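Local atomic coordinates of carbohydrate deacetylase Agd3 (Neosartorya fumigata, PDB entry 6NWZ), a protein that binds zinc and probably removes N-acetyl groups from the exopolysaccharide galactosaminogalactan, a step required for biofilm formation by Aspergillus fumigatus. Residues Tyr85-Gly88 / Gly89-Tyr93; Asn204-Gly208 / Arg209-Ala213; Cys364-Asp368 / Asp369-Trp373. One frame throughout, in Å; residues are numbered along the deposited sequence.

Contact 1. Residues Tyr85-Gly88 / Gly89-Tyr93; sequences YDYG and GTTGY
The backbone N of Tyr87 donates to Gly92 O at 2.9 Å, the shortest polar bond across this local turn. A second backbone bond runs from Gly92 N to Gly88 O at 3.0 Å. Gly92 thus uses both its N and its O to close the loop onto the residues that follow the strand. Gly88, Gly89 and Gly92 all have positive phi, which lets the chain reverse within a few residues. Asp86 shapes the near side of the loop. Its OD1 accepts from Gly88 N at 2.9 Å, an Asx turn, with the donor standing above the carboxylate plane. CG of Asp86 is anti to the backbone N (chi1 -179°), which brings OD1 round to the N-H of Gly88. The same side chain also meets Tyr93. Asp86 CB sits over one face of the Tyr93 ring, 3.7 Å from its centroid, a CH-pi contact. The carboxylate lies stacked on the ring, the two planes 22° apart. Thr91 CG2 touches Tyr87 CB at 3.7 Å, and Gly92 O lies at the edge of the Tyr87 ring. Tyr85 OH is hydrogen-bonded to Val56 O, and Tyr87 OH to Gln58 O. The loop closes a beta hairpin of strands 84-86 and 93-95, a small two-stranded antiparallel sheet in the CBM87 family region, beside the loop after strand 51-55.

Contact 2. Residues Asn204-Gly208 / Arg209-Ala213; sequences NNFDG and REQMA. With ZN (zinc ion), chain J.
Arg209, Asn204 and Gln211 carry much of this tight beta hairpin, with Phe206 beside them. Strands 198-206 and 209-214 are joined by a type I' turn from Phe206 to Arg209. Asn204 and Gln211 form a hydrogen-bonded antiparallel pair, and their side chains run alongside each other from the same face of the hairpin. Gln211 NE2 donates to Asn204 OD1 at 2.9 Å, nearly straight at 165°. The acceptor lies in the Gln211 amide plane, although the two amide planes are 72° apart. Both amides are buried and have further partners: Asn204 ND2 bonds to Thr182 OG1 and Phe127 O, Gln211 OE1 to Gln118 NE2, and Gln211 NE2 to Lys126 O. Next along the same face, Arg209 folds back on Phe206. Its chain leaves extended and bends at chi3 (61°), which turns the guanidinium so that one face receives Phe206 CD2, 3.5 Å from Arg209 NH2. The guanidinium also makes a cation-pi contact with Tyr106 of helix 99-112. Phe206 in turn lays one ring face over Asn204 CB. At the turn, Asn205 OD1 accepts from Gly208 N at 3.1 Å, an Asx motif. Glu210 shares the other face with Asn205 and faces the metal. Its OE2 forms a salt bridge with Arg115. The zinc ion is held by Leu684 O, from the chain's C-terminal residue, and by Glu210 OE1 at 2.4 Å.

Contact 3. Residues Cys364-Asp368 / Asp369-Trp373; sequences CTQLD and DLLRW
Asp369 opens helix 369-375, and Asp368 just before it is the N-cap. The OD1 of Asp369 receives Arg372 NH1 at 3.0 Å, a salt bridge between residues three apart on the helix, met from above the carboxylate plane. Leu370 comes next. Its backbone N donates to Asp368 OD1 at 2.9 Å, the capping bond, a bent one that comes from the anti side, tilted out of the carboxylate plane. CG of Asp368 is anti to its own N (chi1 -167°), and this directs OD1 to the N-H of Leu370 in the first turn. Leu371 turns toward helix 362-366. Its CD2 packs against Thr365, at 3.6 Å from both CB and OG1, while Leu371 CB meets Asp368 CB. Trp413 and Val417 of helix 400-417 also touch Leu371. Arg372 then reaches back over the joint. Its backbone N bonds to Asp368 O at 3.1 Å, and its NH1 donates to Gln366 O at 2.9 Å, in the guanidinium plane and almost straight at 166°. Gln366 OE1 lies alongside the aliphatic part of Arg372, near CG. Trp373 NE1 is hydrogen-bonded to Asn279 OD1, on helix 275-289. This is an N-capped helix start following closely on another short helix. NH1 is shared between the carbonyl of Gln366 and the carboxylate of Asp369. The buried Asp368 carboxylate, also salt-bridged to Arg272 through OD2, is probably stabilised as an anion by that arginine and the helix N-terminus.

In the fold
All three contacts are local, between neighbouring residues, but they differ in setting. Contact 1 is a surface loop with no buried residue, held by backbone bonds, an Asx turn and one CH-pi contact. Contacts 2 and 3 are partly buried. Contact 2 closes a hairpin of longer strands with buried amides and reaches a zinc ion. Contact 3 starts one helix just after another, with an N-cap and an arginine that bonds back to the Gln366 carbonyl and forms a salt bridge within its own helix. Contacts 1 and 2 both lie in the CBM87 region, yet hold different strands, and their nearest atoms are about 16 Å apart. Contact 3 lies in the deacetylase region, across the chain's centre, its centre about 67 Å from that of contact 2.

Contact 1. Residues Tyr85-Gly88 / Gly89-Tyr93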
ATOM      1  N   TYR A  85      -0.224  30.172 -15.748  1.00 43.10           N
ATOM      2  CA  TYR A  85       0.900  30.254 -16.667  1.00 39.15           C
ATOM      3  C   TYR A  85       1.445  31.675 -16.674  1.00 46.02           C
ATOM      4  O   TYR A  85       0.759  32.627 -16.291  1.00 49.70           O
ATOM      5  CB  TYR A  85       0.504  29.867 -18.094  1.00 46.60           C
ATOM      6  CG  TYR A  85       0.052  28.439 -18.283  1.00 50.20           C
ATOM      7  CD1 TYR A  85      -1.259  28.059 -18.018  1.00 45.78           C
ATOM      8  CD2 TYR A  85       0.927  27.479 -18.768  1.00 55.63           C
ATOM      9  CE1 TYR A  85      -1.677  26.755 -18.212  1.00 52.72           C
ATOM     10  CE2 TYR A  85       0.522  26.176 -18.965  1.00 57.14           C
ATOM     11  CZ  TYR A  85      -0.779  25.818 -18.687  1.00 59.82           C
ATOM     12  OH  TYR A  85      -1.174  24.516 -18.886  1.00 48.29           O
ATOM     13  N   ASP A  86       2.689  31.814 -17.127  1.00 41.10           N
ATOM     14  CA  ASP A  86       3.307  33.125 -17.313  1.00 42.50           C
ATOM     15  C   ASP A  86       3.033  33.552 -18.748  1.00 46.15           C
ATOM     16  O   ASP A  86       3.650  33.047 -19.689  1.00 50.93           O
ATOM     17  CB  ASP A  86       4.801  33.079 -17.011  1.00 43.61           C
ATOM     18  CG  ASP A  86       5.483  34.437 -17.178  1.00 51.90           C
ATOM     19  OD1 ASP A  86       4.785  35.442 -17.434  1.00 47.43           O
ATOM     20  OD2 ASP A  86       6.726  34.499 -17.052  1.00 54.10           O
ATOM     21  N   TYR A  87       2.093  34.478 -18.916  1.00 54.84           N
ATOM     22  CA  TYR A  87       1.730  34.991 -20.230  1.00 47.34           C
ATOM     23  C   TYR A  87       2.631  36.126 -20.688  1.00 55.19           C
ATOM     24  O   TYR A  87       2.381  36.707 -21.749  1.00 64.14           O
ATOM     25  CB  TYR A  87       0.268  35.442 -20.224  1.00 46.97           C
ATOM     26  CG  TYR A  87      -0.689  34.283 -20.093  1.00 50.93           C
ATOM     27  CD1 TYR A  87      -1.082  33.816 -18.844  1.00 43.28           C
ATOM     28  CD2 TYR A  87      -1.176  33.634 -21.217  1.00 47.09           C
ATOM     29  CE1 TYR A  87      -1.946  32.743 -18.725  1.00 42.95           C
ATOM     30  CE2 TYR A  87      -2.038  32.563 -21.108  1.00 46.17           C
ATOM     31  CZ  TYR A  87      -2.420  32.121 -19.864  1.00 47.23           C
ATOM     32  OH  TYR A  87      -3.280  31.050 -19.773  1.00 52.92           O
ATOM     33  N   GLY A  88       3.669  36.447 -19.920  1.00 49.04           N
ATOM     34  CA  GLY A  88       4.599  37.480 -20.314  1.00 51.17           C
ATOM     35  C   GLY A  88       3.964  38.862 -20.331  1.00 53.16           C
ATOM     36  O   GLY A  88       2.826  39.077 -19.926  1.00 63.12           O
ATOM     37  N   GLY A  89       4.753  39.811 -20.828  1.00 54.17           N
ATOM     38  CA  GLY A  89       4.275  41.170 -20.930  1.00 55.28           C
ATOM     39  C   GLY A  89       3.870  41.712 -19.575  1.00 53.75           C
ATOM     40  O   GLY A  89       4.407  41.330 -18.530  1.00 64.51           O
ATOM     41  N   THR A  90       2.893  42.616 -19.593  1.00 61.23           N
ATOM     42  CA  THR A  90       2.330  43.132 -18.353  1.00 59.90           C
ATOM     43  C   THR A  90       1.317  42.179 -17.733  1.00 51.68           C
ATOM     44  O   THR A  90       0.992  42.324 -16.550  1.00 48.06           O
ATOM     45  CB  THR A  90       1.683  44.495 -18.601  1.00 64.74           C
ATOM     46  OG1 THR A  90       0.908  44.445 -19.807  1.00 74.71           O
ATOM     47  CG2 THR A  90       2.753  45.569 -18.737  1.00 61.16           C
ATOM     48  N   THR A  91       0.823  41.206 -18.504  1.00 63.18           N
ATOM     49  CA  THR A  91      -0.118  40.227 -17.967  1.00 47.28           C
ATOM     50  C   THR A  91       0.534  39.368 -16.889  1.00 56.45           C
ATOM     51  O   THR A  91      -0.054  39.141 -15.824  1.00 52.92           O
ATOM     52  CB  THR A  91      -0.660  39.357 -19.104  1.00 47.93           C
ATOM     53  OG1 THR A  91      -1.461  40.160 -19.981  1.00 66.09           O
ATOM     54  CG2 THR A  91      -1.495  38.210 -18.569  1.00 45.88           C
ATOM     55  N   GLY A  92       1.752  38.893 -17.139  1.00 55.95           N
ATOM     56  CA  GLY A  92       2.467  38.100 -16.161  1.00 44.12           C
ATOM     57  C   GLY A  92       1.776  36.777 -15.893  1.00 42.24           C
ATOM     58  O   GLY A  92       1.126  36.190 -16.764  1.00 48.70           O
ATOM     59  N   TYR A  93       1.917  36.300 -14.659  1.00 43.14           N
ATOM     60  CA  TYR A  93       1.291  35.046 -14.262  1.00 38.55           C
ATOM     61  C   TYR A  93      -0.211  35.226 -14.091  1.00 41.08           C
ATOM     62  O   TYR A  93      -0.662  36.119 -13.367  1.00 51.37           O
ATOM     63  CB  TYR A  93       1.914  34.529 -12.968  1.00 36.94           C
ATOM     64  CG  TYR A  93       3.069  33.589 -13.198  1.00 49.28           C
ATOM     65  CD1 TYR A  93       2.848  32.239 -13.432  1.00 53.84           C
ATOM     66  CD2 TYR A  93       4.380  34.048 -13.193  1.00 46.64           C
ATOM     67  CE1 TYR A  93       3.897  31.370 -13.649  1.00 61.10           C
ATOM     68  CE2 TYR A  93       5.439  33.187 -13.410  1.00 56.59           C
ATOM     69  CZ  TYR A  93       5.192  31.846 -13.638  1.00 64.86           C
ATOM     70  OH  TYR A  93       6.236  30.975 -13.856  1.00 61.21           O
TER

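Contact 2. Residues Asn204-Gly208 / Arg209-Ala213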
ATOM      1  N   ASN A 204     -11.649  28.374   3.731  1.00 36.76           N
ATOM      2  CA  ASN A 204     -12.334  29.631   3.473  1.00 28.97           C
ATOM      3  C   ASN A 204     -13.839  29.418   3.478  1.00 39.48           C
ATOM      4  O   ASN A 204     -14.336  28.379   3.031  1.00 42.78           O
ATOM      5  CB  ASN A 204     -11.909  30.224   2.129  1.00 31.03           C
ATOM      6  CG  ASN A 204     -10.418  30.442   2.032  1.00 32.59           C
ATOM      7  OD1 ASN A 204      -9.754  29.872   1.168  1.00 36.07           O
ATOM      8  ND2 ASN A 204      -9.881  31.279   2.913  1.00 33.79           N
ATOM      9  N   ASN A 205     -14.560  30.410   3.985  1.00 33.47           N
ATOM     10  CA  ASN A 205     -16.013  30.472   3.859  1.00 34.37           C
ATOM     11  C   ASN A 205     -16.333  31.866   3.337  1.00 36.98           C
ATOM     12  O   ASN A 205     -16.390  32.827   4.107  1.00 45.25           O
ATOM     13  CB  ASN A 205     -16.705  30.187   5.184  1.00 29.77           C
ATOM     14  CG  ASN A 205     -18.206  30.058   5.036  1.00 36.73           C
ATOM     15  OD1 ASN A 205     -18.854  30.881   4.390  1.00 33.04           O
ATOM     16  ND2 ASN A 205     -18.768  29.014   5.630  1.00 59.52           N
ATOM     17  N   PHE A 206     -16.527  31.974   2.024  1.00 41.31           N
ATOM     18  CA  PHE A 206     -16.781  33.257   1.372  1.00 39.94           C
ATOM     19  C   PHE A 206     -18.274  33.361   1.077  1.00 54.78           C
ATOM     20  O   PHE A 206     -18.737  33.120  -0.039  1.00 64.09           O
ATOM     21  CB  PHE A 206     -15.939  33.389   0.111  1.00 32.40           C
ATOM     22  CG  PHE A 206     -14.465  33.486   0.372  1.00 40.35           C
ATOM     23  CD1 PHE A 206     -13.978  34.306   1.378  1.00 33.61           C
ATOM     24  CD2 PHE A 206     -13.566  32.754  -0.389  1.00 38.12           C
ATOM     25  CE1 PHE A 206     -12.619  34.398   1.617  1.00 41.73           C
ATOM     26  CE2 PHE A 206     -12.206  32.843  -0.157  1.00 33.39           C
ATOM     27  CZ  PHE A 206     -11.730  33.663   0.846  1.00 38.80           C
ATOM     28  N   ASP A 207     -19.030  33.732   2.110  1.00 59.20           N
ATOM     29  CA  ASP A 207     -20.482  33.888   2.028  1.00 66.07           C
ATOM     30  C   ASP A 207     -21.147  32.638   1.452  1.00 63.09           C
ATOM     31  O   ASP A 207     -21.950  32.701   0.518  1.00 73.72           O
ATOM     32  CB  ASP A 207     -20.858  35.128   1.217  1.00 72.93           C
ATOM     33  CG  ASP A 207     -20.314  36.404   1.823  1.00 99.54           C
ATOM     34  OD1 ASP A 207     -20.967  36.955   2.735  1.00110.55           O
ATOM     35  OD2 ASP A 207     -19.227  36.848   1.397  1.00111.23           O
ATOM     36  N   GLY A 208     -20.806  31.483   2.025  1.00 40.49           N
ATOM     37  CA  GLY A 208     -21.373  30.217   1.634  1.00 36.09           C
ATOM     38  C   GLY A 208     -20.449  29.339   0.812  1.00 42.13           C
ATOM     39  O   GLY A 208     -20.566  28.109   0.871  1.00 42.63           O
ATOM     40  N   ARG A 209     -19.541  29.938   0.043  1.00 37.46           N
ATOM     41  CA  ARG A 209     -18.608  29.170  -0.771  1.00 35.50           C
ATOM     42  C   ARG A 209     -17.476  28.654   0.109  1.00 36.65           C
ATOM     43  O   ARG A 209     -16.763  29.445   0.734  1.00 45.96           O
ATOM     44  CB  ARG A 209     -18.062  30.025  -1.911  1.00 32.48           C
ATOM     45  CG  ARG A 209     -17.072  29.285  -2.786  1.00 41.21           C
ATOM     46  CD  ARG A 209     -16.858  29.993  -4.102  1.00 36.47           C
ATOM     47  NE  ARG A 209     -16.315  31.334  -3.921  1.00 32.15           N
ATOM     48  CZ  ARG A 209     -15.018  31.610  -3.835  1.00 44.46           C
ATOM     49  NH1 ARG A 209     -14.119  30.635  -3.907  1.00 54.55           N
ATOM     50  NH2 ARG A 209     -14.623  32.863  -3.675  1.00 44.53           N
ATOM     51  N   GLU A 210     -17.314  27.335   0.161  1.00 35.93           N
ATOM     52  CA  GLU A 210     -16.335  26.705   1.036  1.00 27.92           C
ATOM     53  C   GLU A 210     -15.148  26.220   0.218  1.00 36.42           C
ATOM     54  O   GLU A 210     -15.322  25.600  -0.836  1.00 39.39           O
ATOM     55  CB  GLU A 210     -16.954  25.539   1.804  1.00 42.18           C
ATOM     56  CG  GLU A 210     -18.275  25.872   2.461  1.00 38.27           C
ATOM     57  CD  GLU A 210     -18.745  24.776   3.389  1.00 66.23           C
ATOM     58  OE1 GLU A 210     -18.821  25.029   4.609  1.00 90.09           O
ATOM     59  OE2 GLU A 210     -19.023  23.660   2.903  1.00 82.96           O
ATOM     60  N   GLN A 211     -13.946  26.495   0.716  1.00 40.80           N
ATOM     61  CA  GLN A 211     -12.723  26.230  -0.023  1.00 32.10           C
ATOM     62  C   GLN A 211     -11.632  25.830   0.957  1.00 34.22           C
ATOM     63  O   GLN A 211     -11.555  26.377   2.059  1.00 46.49           O
ATOM     64  CB  GLN A 211     -12.298  27.467  -0.827  1.00 31.60           C
ATOM     65  CG  GLN A 211     -11.015  27.308  -1.625  1.00 34.10           C
ATOM     66  CD  GLN A 211     -10.675  28.555  -2.416  1.00 38.54           C
ATOM     67  OE1 GLN A 211     -10.849  28.598  -3.634  1.00 40.29           O
ATOM     68  NE2 GLN A 211     -10.192  29.583  -1.724  1.00 37.81           N
ATOM     69  N   MET A 212     -10.803  24.869   0.557  1.00 23.33           N
ATOM     70  CA  MET A 212      -9.628  24.468   1.322  1.00 21.46           C
ATOM     71  C   MET A 212      -8.398  24.730   0.462  1.00 35.53           C
ATOM     72  O   MET A 212      -8.310  24.232  -0.666  1.00 47.27           O
ATOM     73  CB  MET A 212      -9.713  22.997   1.745  1.00 23.09           C
ATOM     74  CG  MET A 212      -8.444  22.472   2.412  1.00 29.80           C
ATOM     75  SD  MET A 212      -8.555  20.786   3.056  1.00 37.76           S
ATOM     76  CE  MET A 212      -9.618  21.008   4.475  1.00 22.40           C
ATOM     77  N   ALA A 213      -7.461  25.520   0.989  1.00 29.47           N
ATOM     78  CA  ALA A 213      -6.300  25.984   0.237  1.00 32.28           C
ATOM     79  C   ALA A 213      -5.018  25.560   0.937  1.00 29.08           C
ATOM     80  O   ALA A 213      -4.854  25.794   2.139  1.00 35.26           O
ATOM     81  CB  ALA A 213      -6.321  27.508   0.068  1.00 21.78           C
TER
HETATM   82 ZN    ZN J 911     -20.894  24.110   5.335  1.00126.11          ZN
HETATM   83  O   HOH W   1     -19.158  25.940  -1.253  1.00 33.44           O

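Contact 3. Residues Cys364-Asp368 / Asp369-Trp373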
ATOM      1  N   CYS A 364      11.112 -38.807   9.749  1.00 48.56           N
ATOM      2  CA  CYS A 364      12.208 -38.061   9.137  1.00 39.49           C
ATOM      3  C   CYS A 364      12.068 -36.566   9.398  1.00 49.64           C
ATOM      4  O   CYS A 364      13.004 -35.920   9.884  1.00 51.24           O
ATOM      5  CB  CYS A 364      12.255 -38.325   7.633  1.00 41.51           C
ATOM      6  SG  CYS A 364      13.160 -37.049   6.720  1.00 56.23           S
ATOM      7  N   THR A 365      10.903 -35.998   9.076  1.00 45.42           N
ATOM      8  CA  THR A 365      10.710 -34.559   9.227  1.00 47.63           C
ATOM      9  C   THR A 365      10.831 -34.122  10.681  1.00 47.37           C
ATOM     10  O   THR A 365      11.301 -33.012  10.956  1.00 49.07           O
ATOM     11  CB  THR A 365       9.347 -34.144   8.663  1.00 39.61           C
ATOM     12  OG1 THR A 365       8.301 -34.713   9.458  1.00 39.10           O
ATOM     13  CG2 THR A 365       9.197 -34.612   7.222  1.00 38.98           C
ATOM     14  N   GLN A 366      10.431 -34.979  11.624  1.00 38.96           N
ATOM     15  CA  GLN A 366      10.462 -34.633  13.040  1.00 39.35           C
ATOM     16  C   GLN A 366      11.876 -34.494  13.600  1.00 43.47           C
ATOM     17  O   GLN A 366      12.031 -33.937  14.692  1.00 39.77           O
ATOM     18  CB  GLN A 366       9.690 -35.678  13.851  1.00 47.62           C
ATOM     19  CG  GLN A 366       8.212 -35.772  13.514  1.00 55.16           C
ATOM     20  CD  GLN A 366       7.423 -34.561  13.969  1.00 68.51           C
ATOM     21  OE1 GLN A 366       7.851 -33.826  14.858  1.00 65.28           O
ATOM     22  NE2 GLN A 366       6.262 -34.348  13.360  1.00 86.32           N
ATOM     23  N   LEU A 367      12.906 -34.980  12.896  1.00 40.27           N
ATOM     24  CA  LEU A 367      14.276 -34.832  13.383  1.00 41.20           C
ATOM     25  C   LEU A 367      14.768 -33.388  13.354  1.00 43.29           C
ATOM     26  O   LEU A 367      15.834 -33.107  13.914  1.00 45.33           O
ATOM     27  CB  LEU A 367      15.228 -35.710  12.571  1.00 38.78           C
ATOM     28  CG  LEU A 367      14.997 -37.219  12.649  1.00 43.69           C
ATOM     29  CD1 LEU A 367      16.074 -37.970  11.880  1.00 40.05           C
ATOM     30  CD2 LEU A 367      14.952 -37.669  14.098  1.00 39.15           C
ATOM     31  N   ASP A 368      14.028 -32.479  12.720  1.00 34.11           N
ATOM     32  CA  ASP A 368      14.374 -31.062  12.660  1.00 33.08           C
ATOM     33  C   ASP A 368      13.694 -30.337  13.819  1.00 42.92           C
ATOM     34  O   ASP A 368      12.459 -30.288  13.885  1.00 45.48           O
ATOM     35  CB  ASP A 368      13.930 -30.475  11.319  1.00 34.60           C
ATOM     36  CG  ASP A 368      14.519 -29.099  11.033  1.00 45.62           C
ATOM     37  OD1 ASP A 368      14.810 -28.337  11.982  1.00 50.51           O
ATOM     38  OD2 ASP A 368      14.693 -28.783   9.838  1.00 42.37           O
ATOM     39  N   ASP A 369      14.497 -29.769  14.726  1.00 50.54           N
ATOM     40  CA  ASP A 369      13.937 -29.029  15.856  1.00 43.95           C
ATOM     41  C   ASP A 369      13.068 -27.870  15.382  1.00 44.21           C
ATOM     42  O   ASP A 369      12.053 -27.545  16.010  1.00 44.09           O
ATOM     43  CB  ASP A 369      15.059 -28.513  16.760  1.00 31.66           C
ATOM     44  CG  ASP A 369      15.853 -29.632  17.407  1.00 71.87           C
ATOM     45  OD1 ASP A 369      15.765 -30.787  16.938  1.00 77.12           O
ATOM     46  OD2 ASP A 369      16.566 -29.358  18.397  1.00 77.36           O
ATOM     47  N   LEU A 370      13.454 -27.234  14.275  1.00 41.29           N
ATOM     48  CA  LEU A 370      12.669 -26.128  13.746  1.00 31.00           C
ATOM     49  C   LEU A 370      11.319 -26.602  13.221  1.00 40.11           C
ATOM     50  O   LEU A 370      10.326 -25.872  13.323  1.00 44.38           O
ATOM     51  CB  LEU A 370      13.459 -25.416  12.648  1.00 34.14           C
ATOM     52  CG  LEU A 370      12.791 -24.215  11.985  1.00 38.89           C
ATOM     53  CD1 LEU A 370      12.412 -23.187  13.036  1.00 38.20           C
ATOM     54  CD2 LEU A 370      13.709 -23.613  10.932  1.00 27.65           C
ATOM     55  N   LEU A 371      11.257 -27.817  12.671  1.00 35.22           N
ATOM     56  CA  LEU A 371       9.982 -28.333  12.183  1.00 34.91           C
ATOM     57  C   LEU A 371       9.036 -28.645  13.334  1.00 37.29           C
ATOM     58  O   LEU A 371       7.861 -28.259  13.305  1.00 38.58           O
ATOM     59  CB  LEU A 371      10.188 -29.583  11.337  1.00 35.54           C
ATOM     60  CG  LEU A 371       8.820 -29.988  10.782  1.00 46.51           C
ATOM     61  CD1 LEU A 371       8.690 -29.567   9.329  1.00 52.36           C
ATOM     62  CD2 LEU A 371       8.545 -31.464  10.968  1.00 32.05           C
ATOM     63  N   ARG A 372       9.525 -29.366  14.347  1.00 30.29           N
ATOM     64  CA  ARG A 372       8.685 -29.674  15.499  1.00 40.56           C
ATOM     65  C   ARG A 372       8.141 -28.408  16.146  1.00 43.53           C
ATOM     66  O   ARG A 372       7.032 -28.421  16.694  1.00 43.03           O
ATOM     67  CB  ARG A 372       9.462 -30.495  16.525  1.00 31.37           C
ATOM     68  CG  ARG A 372       9.993 -31.808  15.994  1.00 33.01           C
ATOM     69  CD  ARG A 372      10.408 -32.736  17.126  1.00 39.15           C
ATOM     70  NE  ARG A 372      11.288 -32.080  18.091  1.00 38.15           N
ATOM     71  CZ  ARG A 372      12.601 -31.950  17.935  1.00 46.86           C
ATOM     72  NH1 ARG A 372      13.193 -32.423  16.843  1.00 40.82           N
ATOM     73  NH2 ARG A 372      13.324 -31.342  18.866  1.00 46.16           N
ATOM     74  N   TRP A 373       8.896 -27.309  16.091  1.00 28.78           N
ATOM     75  CA  TRP A 373       8.369 -26.041  16.581  1.00 36.30           C
ATOM     76  C   TRP A 373       7.258 -25.524  15.675  1.00 41.57           C
ATOM     77  O   TRP A 373       6.182 -25.146  16.153  1.00 42.41           O
ATOM     78  CB  TRP A 373       9.487 -25.009  16.704  1.00 39.87           C
ATOM     79  CG  TRP A 373       9.044 -23.761  17.402  1.00 38.94           C
ATOM     80  CD1 TRP A 373       9.100 -23.508  18.742  1.00 38.71           C
ATOM     81  CD2 TRP A 373       8.465 -22.598  16.798  1.00 36.71           C
ATOM     82  NE1 TRP A 373       8.597 -22.257  19.010  1.00 39.58           N
ATOM     83  CE2 TRP A 373       8.202 -21.677  17.832  1.00 40.74           C
ATOM     84  CE3 TRP A 373       8.148 -22.244  15.484  1.00 45.40           C
ATOM     85  CZ2 TRP A 373       7.635 -20.430  17.593  1.00 43.08           C
ATOM     86  CZ3 TRP A 373       7.586 -21.004  15.249  1.00 45.65           C
ATOM     87  CH2 TRP A 373       7.336 -20.113  16.297  1.00 47.84           C
TER